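Sortase (Streptomyces avermitilis, PDB 5GO5) is a class E housekeeping sortase, a calcium-independent cysteine transpeptidase that probably attaches proteins to the bacterial cell wall. Local coordinates at residues V121-G125 and T126-T130. Sequence-based numbering, arbitrary orientation.
Sequences VLTDG and TTWFT
Asp-124 OD1 accepts two backbone N-H groups at the tip of a beta hairpin. Thr-127 N lies 2.8 Å from Asp-124 OD1 and meets it nearly along the C-O axis. Thr-126 N, 2.9 Å from Asp-124 OD1, comes from the anti side, 33° out of the carboxylate plane. Chi1 of Asp-124 (62°) puts CG between its N and C, which brings OD1 to these two N-H groups. The other oxygen, OD2, accepts from a water that also bonds Thr-127 OG1. Asp-124 OD2 also lies at the Phe-129 ring edge, 3.6 Å from Phe-129 CE1, with carboxylate and ring almost perpendicular. Thr-123 OG1 accepts from Gly-125 N, an ST turn at the start of the loop. Gly-125 has a positive phi of 97°, which suits a residue without a side chain. On the face carrying Val-121, Thr-123 and Trp-128, Thr-123 CB sits over the indole, a CH-pi contact 3.7 Å from the six-membered ring centroid. Val-121 CG1 packs against Trp-128 CE3. Leu-122 and Phe-129 exchange two backbone hydrogen bonds. Strands 119-123 and 127-140 form this hairpin of the sortase beta barrel, away from the active site; the first also pairs with strand 50-55, the second with 178-190.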
ATOM      1  N   VAL A 121      -6.852   3.450   1.386  1.00 10.57           N
ATOM      2  CA  VAL A 121      -7.910   3.545   0.419  1.00 11.90           C
ATOM      3  C   VAL A 121      -7.324   3.837  -0.944  1.00 11.93           C
ATOM      4  O   VAL A 121      -6.482   4.740  -1.047  1.00 12.85           O
ATOM      5  CB  VAL A 121      -8.898   4.669   0.776  1.00 12.68           C
ATOM      6  CG1 VAL A 121     -10.026   4.755  -0.232  1.00 13.92           C
ATOM      7  CG2 VAL A 121      -9.494   4.393   2.163  1.00 14.37           C
ATOM      8  N   LEU A 122      -7.728   3.069  -1.957  1.00 11.04           N
ATOM      9  CA  LEU A 122      -7.321   3.334  -3.318  1.00 11.93           C
ATOM     10  C   LEU A 122      -8.476   3.441  -4.259  1.00 12.95           C
ATOM     11  O   LEU A 122      -9.514   2.779  -4.088  1.00 12.46           O
ATOM     12  CB  LEU A 122      -6.393   2.260  -3.866  1.00 12.16           C
ATOM     13  CG  LEU A 122      -5.051   2.161  -3.143  1.00 11.93           C
ATOM     14  CD1 LEU A 122      -5.047   1.111  -2.048  1.00 12.77           C
ATOM     15  CD2 LEU A 122      -3.880   1.942  -4.098  1.00 12.22           C
ATOM     16  N   THR A 123      -8.283   4.261  -5.285  1.00 12.11           N
ATOM     17  CA  THR A 123      -9.184   4.294  -6.410  1.00 12.90           C
ATOM     18  C   THR A 123      -8.422   3.971  -7.691  1.00 12.66           C
ATOM     19  O   THR A 123      -7.281   4.437  -7.875  1.00 13.23           O
ATOM     20  CB  THR A 123      -9.960   5.631  -6.563  1.00 13.46           C
ATOM     21  OG1 THR A 123     -10.692   5.600  -7.792  1.00 15.63           O
ATOM     22  CG2 THR A 123      -9.046   6.845  -6.519  1.00 13.57           C
ATOM     23  N   ASP A 124      -9.046   3.177  -8.537  1.00 13.11           N
ATOM     24  CA  ASP A 124      -8.549   2.933  -9.921  1.00 15.03           C
ATOM     25  C   ASP A 124      -9.323   3.743 -10.956  1.00 17.00           C
ATOM     26  O   ASP A 124      -9.173   3.500 -12.158  1.00 17.42           O
ATOM     27  CB  ASP A 124      -8.557   1.456 -10.287  1.00 16.48           C
ATOM     28  CG  ASP A 124      -9.939   0.840 -10.275  1.00 16.80           C
ATOM     29  OD1 ASP A 124     -10.907   1.566 -10.062  1.00 16.71           O
ATOM     30  OD2 ASP A 124     -10.043  -0.412 -10.373  1.00 20.70           O
ATOM     31  N   GLY A 125     -10.181   4.639 -10.501  1.00 16.27           N
ATOM     32  CA  GLY A 125     -11.022   5.405 -11.397  1.00 17.89           C
ATOM     33  C   GLY A 125     -12.417   4.849 -11.571  1.00 19.14           C
ATOM     34  O   GLY A 125     -13.334   5.573 -12.034  1.00 20.54           O
ATOM     35  N   THR A 126     -12.579   3.583 -11.233  1.00 17.76           N
ATOM     36  CA  THR A 126     -13.888   2.879 -11.312  1.00 18.17           C
ATOM     37  C   THR A 126     -14.406   2.508  -9.929  1.00 17.48           C
ATOM     38  O   THR A 126     -15.618   2.653  -9.640  1.00 16.19           O
ATOM     39  CB  THR A 126     -13.752   1.645 -12.168  1.00 20.48           C
ATOM     40  OG1 THR A 126     -13.484   2.072 -13.503  1.00 23.09           O
ATOM     41  CG2 THR A 126     -15.012   0.791 -12.183  1.00 20.83           C
ATOM     42  N   THR A 127     -13.501   1.985  -9.114  1.00 16.22           N
ATOM     43  CA  THR A 127     -13.829   1.441  -7.792  1.00 14.61           C
ATOM     44  C   THR A 127     -12.950   2.017  -6.695  1.00 14.04           C
ATOM     45  O   THR A 127     -11.751   2.235  -6.901  1.00 14.20           O
ATOM     46  CB  THR A 127     -13.653  -0.093  -7.821  1.00 15.48           C
ATOM     47  OG1 THR A 127     -14.442  -0.664  -8.893  1.00 16.63           O
ATOM     48  CG2 THR A 127     -13.996  -0.781  -6.525  1.00 15.76           C
ATOM     49  N   TRP A 128     -13.554   2.236  -5.533  1.00 12.78           N
ATOM     50  CA  TRP A 128     -12.869   2.553  -4.331  1.00 12.78           C
ATOM     51  C   TRP A 128     -12.664   1.281  -3.534  1.00 13.48           C
ATOM     52  O   TRP A 128     -13.622   0.602  -3.224  1.00 13.98           O
ATOM     53  CB  TRP A 128     -13.703   3.453  -3.441  1.00 13.17           C
ATOM     54  CG  TRP A 128     -13.788   4.896  -3.918  1.00 13.40           C
ATOM     55  CD1 TRP A 128     -14.855   5.503  -4.488  1.00 14.86           C
ATOM     56  CD2 TRP A 128     -12.764   5.879  -3.807  1.00 14.29           C
ATOM     57  NE1 TRP A 128     -14.564   6.837  -4.752  1.00 15.15           N
ATOM     58  CE2 TRP A 128     -13.282   7.088  -4.331  1.00 14.59           C
ATOM     59  CE3 TRP A 128     -11.469   5.861  -3.299  1.00 13.75           C
ATOM     60  CZ2 TRP A 128     -12.537   8.251  -4.373  1.00 14.71           C
ATOM     61  CZ3 TRP A 128     -10.744   7.024  -3.314  1.00 14.36           C
ATOM     62  CH2 TRP A 128     -11.273   8.189  -3.858  1.00 14.05           C
ATOM     63  N   PHE A 129     -11.419   1.021  -3.159  1.00 11.52           N
ATOM     64  CA  PHE A 129     -11.037  -0.152  -2.375  1.00 12.25           C
ATOM     65  C   PHE A 129     -10.607   0.335  -1.019  1.00 11.86           C
ATOM     66  O   PHE A 129      -9.666   1.142  -0.924  1.00 12.69           O
ATOM     67  CB  PHE A 129      -9.848  -0.861  -3.061  1.00 11.13           C
ATOM     68  CG  PHE A 129     -10.138  -1.365  -4.444  1.00 11.66           C
ATOM     69  CD1 PHE A 129     -10.026  -0.520  -5.551  1.00 12.47           C
ATOM     70  CD2 PHE A 129     -10.569  -2.682  -4.643  1.00 12.76           C
ATOM     71  CE1 PHE A 129     -10.299  -0.991  -6.841  1.00 13.41           C
ATOM     72  CE2 PHE A 129     -10.825  -3.163  -5.938  1.00 13.63           C
ATOM     73  CZ  PHE A 129     -10.693  -2.311  -7.022  1.00 13.49           C
ATOM     74  N   THR A 130     -11.216  -0.188   0.051  1.00 11.47           N
ATOM     75  CA  THR A 130     -10.795   0.132   1.392  1.00 11.28           C
ATOM     76  C   THR A 130     -10.142  -1.072   2.016  1.00 11.76           C
ATOM     77  O   THR A 130     -10.824  -2.073   2.249  1.00 11.67           O
ATOM     78  CB  THR A 130     -11.976   0.561   2.290  1.00 12.54           C
ATOM     79  OG1 THR A 130     -12.579   1.729   1.720  1.00 13.04           O
ATOM     80  CG2 THR A 130     -11.522   0.896   3.664  1.00 13.51           C
TER
HETATM   81  O   HOH W   1     -12.369  -1.664 -10.588  1.00 24.23           O